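PDB 2W2K: D-mandelate dehydrogenase from Rhodotorula graminis, which probably oxidises D-mandelate and reduces the matching 2-keto acid with a nicotinamide cofactor, as a member of the D-isomer specific 2-hydroxyacid dehydrogenases. Local coordinates for residues Val169-Ile174 / Leu190-Val195; Val224-Pro229 / Asn254-Pro259; Thr234-Asp239 / Val260-Ala265; Gly279-Glu284 / Thr300-Ile305. All blocks are in the same frame, centred on the assembly; numbering follows the deposited sequence.

In the fold
All four contacts lie in the Rossmann-type NAD-binding domain. Contacts 1, 2 and 4 sit at the C-terminal ends of strands in its seven-stranded parallel sheet. Contact 1 joins 165-169 to 189-193, contact 2 joins 223-226 to 250-254, and contact 4 joins 275-280 to 299-301. Contact 2 lies between contacts 1 and 4, its centre about 11 Å from that of contact 1 and about 10 Å from that of contact 4. Contact 3 links loops that follow the strands of contact 2, and its segments alternate with those of contact 2 along the chain. Contacts 1, 2 and 4 hold NAD-binding residues, so the cofactor site runs along the C-terminal ends of the strands.

Contact 1: residues Val169-Ile174 / Leu190-Val195; sequences VGLGAI and LVYYDV
This is the dinucleotide-binding turn of the Rossmann fold. Strand 165-169, helix 173-185 and strand 189-193 form a beta-alpha-beta unit, and the turn carries the glycine-rich GLGAI sequence. V169 pairs with Y193 in parallel register at the ends of the two strands. G170 N then donates to Y193 O at 2.9 Å, nearly along the C=O axis. G170 has positive phi (93°), and a CB here would press on the preceding carbonyl oxygen. G172 takes the N-cap position of helix 173-185. A173, I174 and D194 are NAD-binding residues, and no NAD is bound to this chain in the model. An acidic residue at the end of this second strand is the classic partner of the adenosine ribose in NAD-dependent Rossmann enzymes. Here the carboxylate of D194 turns back to the glycine-rich turn. Its OD2 accepts from L171 N at 2.8 Å, with the N-H standing well above the carboxylate plane. Its OD1 accepts from V195 N within the same loop, so both oxygens are held. The L171 side chain has CG anti to the backbone N (chi1 -168°) and crosses Y192 at about a right angle. The Y192 hydroxyl is bonded to E203 and to A198 N. L171 CD2 sits over the ring centre of Y192 as a CH-pi contact, 3.8 Å from the centroid and 9° off the normal.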
loop_
_atom_site.group_PDB
_atom_site.type_symbol
_atom_site.label_atom_id
_atom_site.label_comp_id
_atom_site.label_asym_id
_atom_site.label_seq_id
_atom_site.Cartn_x
_atom_site.Cartn_y
_atom_site.Cartn_z
ATOM N N VAL B 169 -8.743 -6.684 -15.716
ATOM C CA VAL B 169 -8.458 -7.253 -17.039
ATOM C C VAL B 169 -7.761 -8.590 -16.756
ATOM O O VAL B 169 -6.567 -8.613 -16.376
ATOM C CB VAL B 169 -7.544 -6.309 -17.875
ATOM C CG1 VAL B 169 -7.076 -7.003 -19.229
ATOM C CG2 VAL B 169 -8.277 -4.999 -18.161
ATOM N N GLY B 170 -8.520 -9.686 -16.902
ATOM C CA GLY B 170 -8.092 -11.015 -16.439
ATOM C C GLY B 170 -8.600 -11.295 -15.028
ATOM O O GLY B 170 -8.592 -10.393 -14.197
ATOM N N LEU B 171 -9.073 -12.519 -14.761
ATOM C CA LEU B 171 -9.502 -12.896 -13.386
ATOM C C LEU B 171 -8.980 -14.297 -12.992
ATOM O O LEU B 171 -9.715 -15.152 -12.477
ATOM C CB LEU B 171 -11.031 -12.745 -13.170
ATOM C CG LEU B 171 -11.580 -12.836 -11.720
ATOM C CD1 LEU B 171 -10.896 -11.787 -10.781
ATOM C CD2 LEU B 171 -13.119 -12.725 -11.617
ATOM N N GLY B 172 -7.678 -14.492 -13.232
ATOM C CA GLY B 172 -6.938 -15.685 -12.833
ATOM C C GLY B 172 -6.503 -15.667 -11.372
ATOM O O GLY B 172 -6.976 -14.822 -10.587
ATOM N N ALA B 173 -5.589 -16.574 -11.004
ATOM C CA ALA B 173 -5.272 -16.776 -9.573
ATOM C C ALA B 173 -4.778 -15.508 -8.841
ATOM O O ALA B 173 -5.256 -15.188 -7.735
ATOM C CB ALA B 173 -4.295 -17.936 -9.402
ATOM N N ILE B 174 -3.842 -14.780 -9.464
ATOM C CA ILE B 174 -3.283 -13.565 -8.833
ATOM C C ILE B 174 -4.375 -12.508 -8.700
ATOM O O ILE B 174 -4.507 -11.901 -7.633
ATOM C CB ILE B 174 -2.018 -13.011 -9.589
ATOM C CG1 ILE B 174 -0.811 -13.950 -9.384
ATOM C CG2 ILE B 174 -1.646 -11.592 -9.121
ATOM C CD1 ILE B 174 0.363 -13.693 -10.322
ATOM N N LEU B 190 -16.299 -4.599 -7.808
ATOM C CA LEU B 190 -15.559 -5.315 -8.873
ATOM C C LEU B 190 -16.359 -5.485 -10.181
ATOM O O LEU B 190 -17.481 -5.994 -10.156
ATOM C CB LEU B 190 -15.079 -6.710 -8.390
ATOM C CG LEU B 190 -14.234 -7.548 -9.388
ATOM C CD1 LEU B 190 -12.857 -6.921 -9.674
ATOM C CD2 LEU B 190 -14.069 -8.992 -8.892
ATOM N N VAL B 191 -15.766 -5.043 -11.295
ATOM C CA VAL B 191 -16.238 -5.385 -12.675
ATOM C C VAL B 191 -15.067 -6.060 -13.394
ATOM O O VAL B 191 -13.900 -5.666 -13.175
ATOM C CB VAL B 191 -16.738 -4.135 -13.447
ATOM C CG1 VAL B 191 -17.244 -4.503 -14.861
ATOM C CG2 VAL B 191 -17.879 -3.453 -12.658
ATOM N N TYR B 192 -15.340 -7.094 -14.203
ATOM C CA TYR B 192 -14.234 -7.818 -14.891
ATOM C C TYR B 192 -14.463 -8.227 -16.347
ATOM O O TYR B 192 -15.608 -8.460 -16.769
ATOM C CB TYR B 192 -13.784 -9.059 -14.081
ATOM C CG TYR B 192 -14.671 -10.316 -14.210
ATOM C CD1 TYR B 192 -14.278 -11.390 -15.033
ATOM C CD2 TYR B 192 -15.861 -10.452 -13.480
ATOM C CE1 TYR B 192 -15.057 -12.553 -15.157
ATOM C CE2 TYR B 192 -16.673 -11.624 -13.612
ATOM C CZ TYR B 192 -16.251 -12.669 -14.447
ATOM O OH TYR B 192 -16.999 -13.841 -14.588
ATOM N N TYR B 193 -13.352 -8.322 -17.085
ATOM C CA TYR B 193 -13.293 -9.024 -18.383
ATOM C C TYR B 193 -12.349 -10.239 -18.263
ATOM O O TYR B 193 -11.227 -10.109 -17.739
ATOM C CB TYR B 193 -12.838 -8.102 -19.548
ATOM C CG TYR B 193 -12.514 -8.926 -20.786
ATOM C CD1 TYR B 193 -13.494 -9.230 -21.717
ATOM C CD2 TYR B 193 -11.252 -9.501 -20.946
ATOM C CE1 TYR B 193 -13.224 -10.079 -22.811
ATOM C CE2 TYR B 193 -10.968 -10.336 -22.028
ATOM C CZ TYR B 193 -11.946 -10.611 -22.960
ATOM O OH TYR B 193 -11.648 -11.461 -24.021
ATOM N N ASP B 194 -12.808 -11.413 -18.733
ATOM C CA ASP B 194 -11.900 -12.561 -18.970
ATOM C C ASP B 194 -12.397 -13.483 -20.076
ATOM O O ASP B 194 -13.592 -13.500 -20.409
ATOM C CB ASP B 194 -11.636 -13.382 -17.706
ATOM C CG ASP B 194 -10.191 -13.958 -17.675
ATOM O OD1 ASP B 194 -9.429 -13.824 -18.681
ATOM O OD2 ASP B 194 -9.799 -14.495 -16.629
ATOM N N VAL B 195 -11.473 -14.258 -20.638
ATOM C CA VAL B 195 -11.810 -15.208 -21.706
ATOM C C VAL B 195 -12.792 -16.309 -21.234
ATOM O O VAL B 195 -13.519 -16.879 -22.044
ATOM C CB VAL B 195 -10.527 -15.803 -22.351
ATOM C CG1 VAL B 195 -9.722 -14.706 -23.016
ATOM C CG2 VAL B 195 -9.664 -16.522 -21.310
#

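Contact 2: residues Val224-Pro229 / Asn254-Pro259; sequences VSVSVP and NTARGP
N254 has CG anti to its backbone N (chi1 -171°), and chi2 of 12° turns OD1 towards V226. V226 has CG1 anti to its own N (chi1 -177°), so CG1 lies 3.6 Å from N254 OD1. The two side chains cross obliquely on the same face of the sheet. N254 OD1 also accepts from A256 N at 3.0 Å, which makes an Asx turn. On the other branch, N254 ND2 donates to R257 O at 3.2 Å. One amide thus ties down the loop after strand 250-254. A256 CB points to the opposite segment and lies 3.6 Å from V228 O. No direct hydrogen bond joins the two segments. Water carries the polar link instead. T255 OG1 stands between its backbone N and carbonyl carbon, where two waters reach it. The first water donates to V226 O at 2.9 Å and to S225 OG, and also bonds T255 OG1. The second joins S227 OG to T255 OG1. V228 N is buried here without a partner in the model. Outside the pair, Q175 bonds S225 OG, and R257 reaches the carbonyl of G90. V226 and N254 pair as neighbouring parallel strands. V228, T255 and A256 are NAD-binding residues, so these loops at the strand ends belong to the cofactor site of the Rossmann fold.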
loop_
_atom_site.group_PDB
_atom_site.type_symbol
_atom_site.label_atom_id
_atom_site.label_comp_id
_atom_site.label_asym_id
_atom_site.label_seq_id
_atom_site.Cartn_x
_atom_site.Cartn_y
_atom_site.Cartn_z
ATOM N N VAL B 224 -8.105 0.621 -13.324
ATOM C CA VAL B 224 -7.924 -0.668 -14.045
ATOM C C VAL B 224 -6.723 -1.466 -13.473
ATOM O O VAL B 224 -5.664 -0.872 -13.212
ATOM C CB VAL B 224 -7.767 -0.431 -15.581
ATOM C CG1 VAL B 224 -7.334 -1.714 -16.331
ATOM C CG2 VAL B 224 -9.080 0.115 -16.196
ATOM N N SER B 225 -6.890 -2.789 -13.275
ATOM C CA SER B 225 -5.770 -3.674 -12.862
ATOM C C SER B 225 -5.474 -4.696 -13.960
ATOM O O SER B 225 -6.332 -5.551 -14.270
ATOM C CB SER B 225 -6.064 -4.408 -11.536
ATOM O OG SER B 225 -5.048 -5.365 -11.203
ATOM N N VAL B 226 -4.274 -4.601 -14.547
ATOM C CA VAL B 226 -3.832 -5.539 -15.631
ATOM C C VAL B 226 -3.131 -6.781 -15.043
ATOM O O VAL B 226 -2.055 -6.667 -14.445
ATOM C CB VAL B 226 -2.910 -4.814 -16.693
ATOM C CG1 VAL B 226 -2.515 -5.770 -17.862
ATOM C CG2 VAL B 226 -3.593 -3.519 -17.253
ATOM N N SER B 227 -3.718 -7.969 -15.252
ATOM C CA SER B 227 -3.131 -9.257 -14.802
ATOM C C SER B 227 -3.558 -10.404 -15.744
ATOM O O SER B 227 -4.545 -11.110 -15.474
ATOM C CB SER B 227 -3.534 -9.566 -13.342
ATOM O OG SER B 227 -2.831 -10.711 -12.834
ATOM N N VAL B 228 -2.801 -10.580 -16.836
ATOM C CA VAL B 228 -3.058 -11.605 -17.862
ATOM C C VAL B 228 -1.711 -12.200 -18.307
ATOM O O VAL B 228 -0.662 -11.542 -18.172
ATOM C CB VAL B 228 -3.771 -11.030 -19.143
ATOM C CG1 VAL B 228 -5.233 -10.675 -18.875
ATOM C CG2 VAL B 228 -3.008 -9.832 -19.731
ATOM N N PRO B 229 -1.732 -13.425 -18.871
ATOM C CA PRO B 229 -0.498 -14.010 -19.441
ATOM C C PRO B 229 -0.021 -13.218 -20.661
ATOM O O PRO B 229 -0.860 -12.796 -21.476
ATOM C CB PRO B 229 -0.944 -15.422 -19.883
ATOM C CG PRO B 229 -2.241 -15.680 -19.194
ATOM C CD PRO B 229 -2.889 -14.335 -18.995
ATOM N N ASN B 254 -0.153 -1.947 -13.589
ATOM C CA ASN B 254 0.279 -3.161 -14.323
ATOM C C ASN B 254 1.295 -3.973 -13.506
ATOM O O ASN B 254 2.366 -3.433 -13.139
ATOM C CB ASN B 254 0.859 -2.782 -15.716
ATOM C CG ASN B 254 1.116 -3.999 -16.629
ATOM O OD1 ASN B 254 0.681 -5.132 -16.354
ATOM N ND2 ASN B 254 1.798 -3.751 -17.752
ATOM N N THR B 255 0.959 -5.244 -13.224
ATOM C CA THR B 255 1.896 -6.188 -12.589
ATOM C C THR B 255 2.161 -7.434 -13.454
ATOM O O THR B 255 2.805 -8.386 -12.990
ATOM C CB THR B 255 1.435 -6.623 -11.169
ATOM O OG1 THR B 255 0.141 -7.270 -11.247
ATOM C CG2 THR B 255 1.353 -5.392 -10.228
ATOM N N ALA B 256 1.686 -7.403 -14.707
ATOM C CA ALA B 256 1.789 -8.547 -15.630
ATOM C C ALA B 256 3.142 -8.608 -16.373
ATOM O O ALA B 256 4.149 -9.020 -15.785
ATOM C CB ALA B 256 0.566 -8.556 -16.590
ATOM N N ARG B 257 3.182 -8.218 -17.650
ATOM C CA ARG B 257 4.460 -7.958 -18.333
ATOM C C ARG B 257 4.429 -6.567 -19.002
ATOM O O ARG B 257 3.354 -6.052 -19.352
ATOM C CB ARG B 257 4.787 -9.068 -19.361
ATOM C CG ARG B 257 5.188 -10.432 -18.749
ATOM C CD ARG B 257 6.574 -10.405 -18.058
ATOM N NE ARG B 257 6.641 -11.406 -16.992
ATOM C CZ ARG B 257 7.046 -12.664 -17.146
ATOM N NH1 ARG B 257 7.443 -13.109 -18.336
ATOM N NH2 ARG B 257 7.053 -13.486 -16.102
ATOM N N GLY B 258 5.600 -5.956 -19.168
ATOM C CA GLY B 258 5.699 -4.570 -19.687
ATOM C C GLY B 258 4.970 -4.296 -21.015
ATOM O O GLY B 258 4.190 -3.339 -21.093
ATOM N N PRO B 259 5.220 -5.106 -22.074
ATOM C CA PRO B 259 4.565 -4.824 -23.365
ATOM C C PRO B 259 3.043 -5.043 -23.448
ATOM O O PRO B 259 2.476 -4.797 -24.510
ATOM C CB PRO B 259 5.288 -5.767 -24.347
ATOM C CG PRO B 259 6.627 -6.076 -23.656
ATOM C CD PRO B 259 6.170 -6.227 -22.207
HETATM O O HOH W 1 -2.100 -5.578 -11.768
HETATM O O HOH W 2 -0.343 -9.915 -12.272
#

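Contact 3: residues Thr234-Asp239 / Val260-Ala265; sequences THHLID and VISQDA
Two nearly straight backbone hydrogen bonds join the segments. I238 N donates to V260 O at 3.1 Å, and S262 N donates to I238 O at 3.1 Å. Both run almost along the C=O axis of the acceptor. They form a single bridge between I238 and I261, linking two loops of the Rossmann domain that lead into helices 240-245 and 263-271. T234 to L237 make a type II beta turn. Its T234 O also receives a CA-H contact from V260 CA. Both loops end in helix N-caps. D239 OD1 accepts from F242 N, and S262 OG, anti to its backbone N (chi1 161°), makes a weak capping bond with A265 N. V260 turns CG1 towards L237 CB at 4.1 Å. I238 and I261 lie side by side and point the same way, with I238 CB 3.9 Å from I261 CG1. Both isoleucines also pack on V226 and I252 of the sheet and on F243 of helix 240-245. H236 has its CG beside the backbone N (chi1 -72°), which carries the ring over S262. Its NE2 is hydrogen-bonded to E284, which also accepts from Q263 N at the start of helix 263-271. The ring lies between two neighbours. H235 CE1 is 3.5 Å above one face of the H236 ring. S262 CB is over the centre of the opposite face, 3.8 Å from the H236 centroid.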
loop_
_atom_site.group_PDB
_atom_site.type_symbol
_atom_site.label_atom_id
_atom_site.label_comp_id
_atom_site.label_asym_id
_atom_site.label_seq_id
_atom_site.Cartn_x
_atom_site.Cartn_y
_atom_site.Cartn_z
ATOM N N THR B 234 -1.796 -10.867 -26.495
ATOM C CA THR B 234 -1.869 -9.798 -25.475
ATOM C C THR B 234 -0.783 -8.681 -25.607
ATOM O O THR B 234 -0.685 -7.800 -24.736
ATOM C CB THR B 234 -1.946 -10.378 -24.010
ATOM O OG1 THR B 234 -0.772 -11.143 -23.718
ATOM C CG2 THR B 234 -3.185 -11.287 -23.846
ATOM N N HIS B 235 0.016 -8.705 -26.687
ATOM C CA HIS B 235 0.934 -7.579 -26.987
ATOM C C HIS B 235 0.168 -6.290 -27.334
ATOM O O HIS B 235 -0.648 -6.291 -28.247
ATOM C CB HIS B 235 1.922 -7.943 -28.115
ATOM C CG HIS B 235 2.952 -6.880 -28.392
ATOM N ND1 HIS B 235 2.777 -5.910 -29.358
ATOM C CD2 HIS B 235 4.172 -6.645 -27.841
ATOM C CE1 HIS B 235 3.833 -5.116 -29.380
ATOM N NE2 HIS B 235 4.697 -5.543 -28.476
ATOM N N HIS B 236 0.428 -5.198 -26.605
ATOM C CA HIS B 236 -0.335 -3.960 -26.758
ATOM C C HIS B 236 -1.872 -4.172 -26.630
ATOM O O HIS B 236 -2.666 -3.492 -27.321
ATOM C CB HIS B 236 0.040 -3.232 -28.076
ATOM C CG HIS B 236 1.408 -2.600 -28.075
ATOM N ND1 HIS B 236 1.852 -1.802 -29.113
ATOM C CD2 HIS B 236 2.425 -2.645 -27.176
ATOM C CE1 HIS B 236 3.083 -1.387 -28.854
ATOM N NE2 HIS B 236 3.451 -1.879 -27.681
ATOM N N LEU B 237 -2.288 -5.101 -25.746
ATOM C CA LEU B 237 -3.713 -5.287 -25.397
ATOM C C LEU B 237 -4.342 -3.960 -24.957
ATOM O O LEU B 237 -5.492 -3.659 -25.333
ATOM C CB LEU B 237 -3.899 -6.345 -24.271
ATOM C CG LEU B 237 -5.308 -6.862 -23.945
ATOM C CD1 LEU B 237 -5.870 -7.674 -25.133
ATOM C CD2 LEU B 237 -5.370 -7.685 -22.633
ATOM N N ILE B 238 -3.600 -3.183 -24.157
ATOM C CA ILE B 238 -4.054 -1.875 -23.672
ATOM C C ILE B 238 -3.399 -0.810 -24.563
ATOM O O ILE B 238 -2.186 -0.600 -24.491
ATOM C CB ILE B 238 -3.697 -1.638 -22.166
ATOM C CG1 ILE B 238 -4.222 -2.771 -21.256
ATOM C CG2 ILE B 238 -4.257 -0.301 -21.673
ATOM C CD1 ILE B 238 -5.668 -3.205 -21.508
ATOM N N ASP B 239 -4.211 -0.170 -25.408
ATOM C CA ASP B 239 -3.711 0.693 -26.490
ATOM C C ASP B 239 -4.472 2.036 -26.554
ATOM O O ASP B 239 -5.283 2.351 -25.666
ATOM C CB ASP B 239 -3.860 -0.061 -27.829
ATOM C CG ASP B 239 -5.336 -0.544 -28.099
ATOM O OD1 ASP B 239 -6.280 -0.389 -27.241
ATOM O OD2 ASP B 239 -5.545 -1.112 -29.199
ATOM N N VAL B 260 2.395 -5.493 -22.372
ATOM C CA VAL B 260 0.911 -5.605 -22.390
ATOM C C VAL B 260 0.242 -4.211 -22.570
ATOM O O VAL B 260 -0.832 -4.090 -23.209
ATOM C CB VAL B 260 0.346 -6.426 -21.193
ATOM C CG1 VAL B 260 -1.211 -6.461 -21.216
ATOM C CG2 VAL B 260 0.908 -7.853 -21.200
ATOM N N ILE B 261 0.913 -3.170 -22.050
ATOM C CA ILE B 261 0.495 -1.758 -22.255
ATOM C C ILE B 261 1.453 -1.007 -23.195
ATOM O O ILE B 261 2.666 -1.028 -22.982
ATOM C CB ILE B 261 0.426 -0.964 -20.919
ATOM C CG1 ILE B 261 -0.497 -1.677 -19.895
ATOM C CG2 ILE B 261 -0.061 0.484 -21.176
ATOM C CD1 ILE B 261 -0.651 -0.924 -18.512
ATOM N N SER B 262 0.907 -0.330 -24.212
ATOM C CA SER B 262 1.728 0.482 -25.137
ATOM C C SER B 262 2.299 1.729 -24.402
ATOM O O SER B 262 1.531 2.595 -23.945
ATOM C CB SER B 262 0.892 0.906 -26.353
ATOM O OG SER B 262 1.516 2.018 -27.008
ATOM N N GLN B 263 3.621 1.801 -24.262
ATOM C CA GLN B 263 4.269 2.936 -23.572
ATOM C C GLN B 263 3.877 4.305 -24.163
ATOM O O GLN B 263 3.505 5.229 -23.429
ATOM C CB GLN B 263 5.792 2.744 -23.515
ATOM C CG GLN B 263 6.591 3.896 -22.861
ATOM C CD GLN B 263 8.031 3.485 -22.576
ATOM O OE1 GLN B 263 8.276 2.552 -21.811
ATOM N NE2 GLN B 263 8.990 4.171 -23.207
ATOM N N ASP B 264 3.921 4.414 -25.488
ATOM C CA ASP B 264 3.563 5.669 -26.155
ATOM C C ASP B 264 2.112 6.097 -25.916
ATOM O O ASP B 264 1.858 7.277 -25.646
ATOM C CB ASP B 264 3.878 5.607 -27.662
ATOM C CG ASP B 264 5.381 5.559 -27.956
ATOM O OD1 ASP B 264 6.201 5.975 -27.106
ATOM O OD2 ASP B 264 5.744 5.115 -29.068
ATOM N N ALA B 265 1.168 5.144 -25.981
ATOM C CA ALA B 265 -0.251 5.441 -25.697
ATOM C C ALA B 265 -0.464 5.900 -24.247
ATOM O O ALA B 265 -1.271 6.820 -23.984
ATOM C CB ALA B 265 -1.122 4.218 -25.999
#

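Contact 4: residues Gly279-Glu284 / Thr300-Ile305; sequences GLDVHE and TLTTHI
Two parallel strand ends of the Rossmann sheet, 275-280 and 299-301, are joined by backbone hydrogen bonds, L280 N to T300 O at 2.9 Å and T302 N to L280 O at 3.1 Å. They close a beta-alpha-beta unit through helix 291-294. On one face, L280 CB meets L301 CD2 at 4.2 Å. Past the strands, D281 organises both loops. It is an NAD-binding residue. Its CG is anti to the backbone N (chi1 -173°), which sends the carboxylate across to 302-305. OD1 is gripped by two donors. T302 OG1 donates to the anti lone pair of D281 OD1 at 2.8 Å, and I305 N to the syn lone pair of the same OD1 at 2.8 Å. OD2 accepts from G306 N, just past the segment. These three donors fix the rotation of the carboxylate and would stabilise its negative charge. T303 is the centre of an inverse gamma turn, and its hydroxyl bonds a polar side chain of the other protein chain. L301 CD2 touches the H283 ring at its edge. The H304 ring is crossed obliquely by V282. V282 CG1 lies over the centre of one face of that ring, 3.5 Å from the H304 centroid.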
loop_
_atom_site.group_PDB
_atom_site.type_symbol
_atom_site.label_atom_id
_atom_site.label_comp_id
_atom_site.label_asym_id
_atom_site.label_seq_id
_atom_site.Cartn_x
_atom_site.Cartn_y
_atom_site.Cartn_z
ATOM N N GLY B 279 0.517 3.323 -12.229
ATOM C CA GLY B 279 1.550 2.568 -11.466
ATOM C C GLY B 279 2.063 1.367 -12.262
ATOM O O GLY B 279 1.272 0.503 -12.630
ATOM N N LEU B 280 3.373 1.328 -12.551
ATOM C CA LEU B 280 3.999 0.256 -13.323
ATOM C C LEU B 280 5.124 -0.439 -12.541
ATOM O O LEU B 280 6.157 0.206 -12.207
ATOM C CB LEU B 280 4.591 0.778 -14.657
ATOM C CG LEU B 280 3.745 1.464 -15.745
ATOM C CD1 LEU B 280 4.634 1.726 -16.987
ATOM C CD2 LEU B 280 2.474 0.658 -16.146
ATOM N N ASP B 281 4.951 -1.740 -12.290
ATOM C CA ASP B 281 6.042 -2.610 -11.781
ATOM C C ASP B 281 6.848 -3.215 -12.956
ATOM O O ASP B 281 7.975 -3.675 -12.773
ATOM C CB ASP B 281 5.473 -3.758 -10.921
ATOM C CG ASP B 281 6.561 -4.595 -10.236
ATOM O OD1 ASP B 281 7.436 -4.017 -9.535
ATOM O OD2 ASP B 281 6.509 -5.849 -10.352
ATOM N N VAL B 282 6.247 -3.225 -14.146
ATOM C CA VAL B 282 6.815 -3.881 -15.338
ATOM C C VAL B 282 6.820 -2.881 -16.522
ATOM O O VAL B 282 5.915 -2.033 -16.630
ATOM C CB VAL B 282 6.071 -5.220 -15.686
ATOM C CG1 VAL B 282 6.286 -6.275 -14.580
ATOM C CG2 VAL B 282 4.529 -4.994 -15.914
ATOM N N HIS B 283 7.834 -2.963 -17.397
ATOM C CA HIS B 283 8.161 -1.829 -18.304
ATOM C C HIS B 283 8.349 -2.323 -19.726
ATOM O O HIS B 283 8.923 -3.401 -19.906
ATOM C CB HIS B 283 9.422 -1.119 -17.756
ATOM C CG HIS B 283 9.230 -0.583 -16.361
ATOM N ND1 HIS B 283 9.496 -1.320 -15.222
ATOM C CD2 HIS B 283 8.723 0.597 -15.931
ATOM C CE1 HIS B 283 9.172 -0.608 -14.152
ATOM N NE2 HIS B 283 8.697 0.558 -14.557
ATOM N N GLU B 284 7.824 -1.602 -20.727
ATOM C CA GLU B 284 7.855 -2.134 -22.128
ATOM C C GLU B 284 9.286 -2.492 -22.606
ATOM O O GLU B 284 9.482 -3.547 -23.233
ATOM C CB GLU B 284 7.151 -1.208 -23.152
ATOM C CG GLU B 284 7.111 -1.848 -24.585
ATOM C CD GLU B 284 6.235 -1.098 -25.602
ATOM O OE1 GLU B 284 5.618 -0.059 -25.251
ATOM O OE2 GLU B 284 6.181 -1.555 -26.777
ATOM N N THR B 300 3.889 6.155 -10.570
ATOM C CA THR B 300 4.585 5.288 -9.608
ATOM C C THR B 300 5.350 4.205 -10.395
ATOM O O THR B 300 4.766 3.487 -11.230
ATOM C CB THR B 300 3.581 4.618 -8.577
ATOM O OG1 THR B 300 2.807 5.616 -7.881
ATOM C CG2 THR B 300 4.326 3.716 -7.567
ATOM N N LEU B 301 6.660 4.111 -10.149
ATOM C CA LEU B 301 7.546 3.195 -10.900
ATOM C C LEU B 301 8.417 2.324 -9.971
ATOM O O LEU B 301 9.155 2.852 -9.134
ATOM C CB LEU B 301 8.443 3.991 -11.882
ATOM C CG LEU B 301 7.700 4.878 -12.914
ATOM C CD1 LEU B 301 8.539 6.083 -13.380
ATOM C CD2 LEU B 301 7.183 4.049 -14.076
ATOM N N THR B 302 8.327 0.999 -10.111
ATOM C CA THR B 302 9.137 0.044 -9.292
ATOM C C THR B 302 10.000 -0.914 -10.180
ATOM O O THR B 302 9.704 -1.106 -11.373
ATOM C CB THR B 302 8.259 -0.724 -8.237
ATOM O OG1 THR B 302 7.106 -1.322 -8.873
ATOM C CG2 THR B 302 7.766 0.233 -7.139
ATOM N N THR B 303 11.068 -1.490 -9.614
ATOM C CA THR B 303 12.007 -2.363 -10.356
ATOM C C THR B 303 11.586 -3.864 -10.489
ATOM O O THR B 303 12.359 -4.768 -10.107
ATOM C CB THR B 303 13.479 -2.285 -9.759
ATOM O OG1 THR B 303 13.489 -2.782 -8.408
ATOM C CG2 THR B 303 14.004 -0.846 -9.768
ATOM N N HIS B 304 10.394 -4.123 -11.055
ATOM C CA HIS B 304 9.867 -5.508 -11.233
ATOM C C HIS B 304 9.998 -6.342 -9.931
ATOM O O HIS B 304 10.519 -7.479 -9.931
ATOM C CB HIS B 304 10.524 -6.202 -12.460
ATOM C CG HIS B 304 9.703 -7.306 -13.079
ATOM N ND1 HIS B 304 8.737 -8.019 -12.394
ATOM C CD2 HIS B 304 9.743 -7.841 -14.325
ATOM C CE1 HIS B 304 8.197 -8.924 -13.200
ATOM N NE2 HIS B 304 8.799 -8.843 -14.374
ATOM N N ILE B 305 9.525 -5.765 -8.823
ATOM C CA ILE B 305 9.554 -6.460 -7.524
ATOM C C ILE B 305 8.304 -7.300 -7.179
ATOM O O ILE B 305 8.246 -7.882 -6.099
ATOM C CB ILE B 305 9.979 -5.534 -6.305
ATOM C CG1 ILE B 305 9.058 -4.300 -6.164
ATOM C CG2 ILE B 305 11.486 -5.152 -6.399
ATOM C CD1 ILE B 305 9.217 -3.552 -4.819
#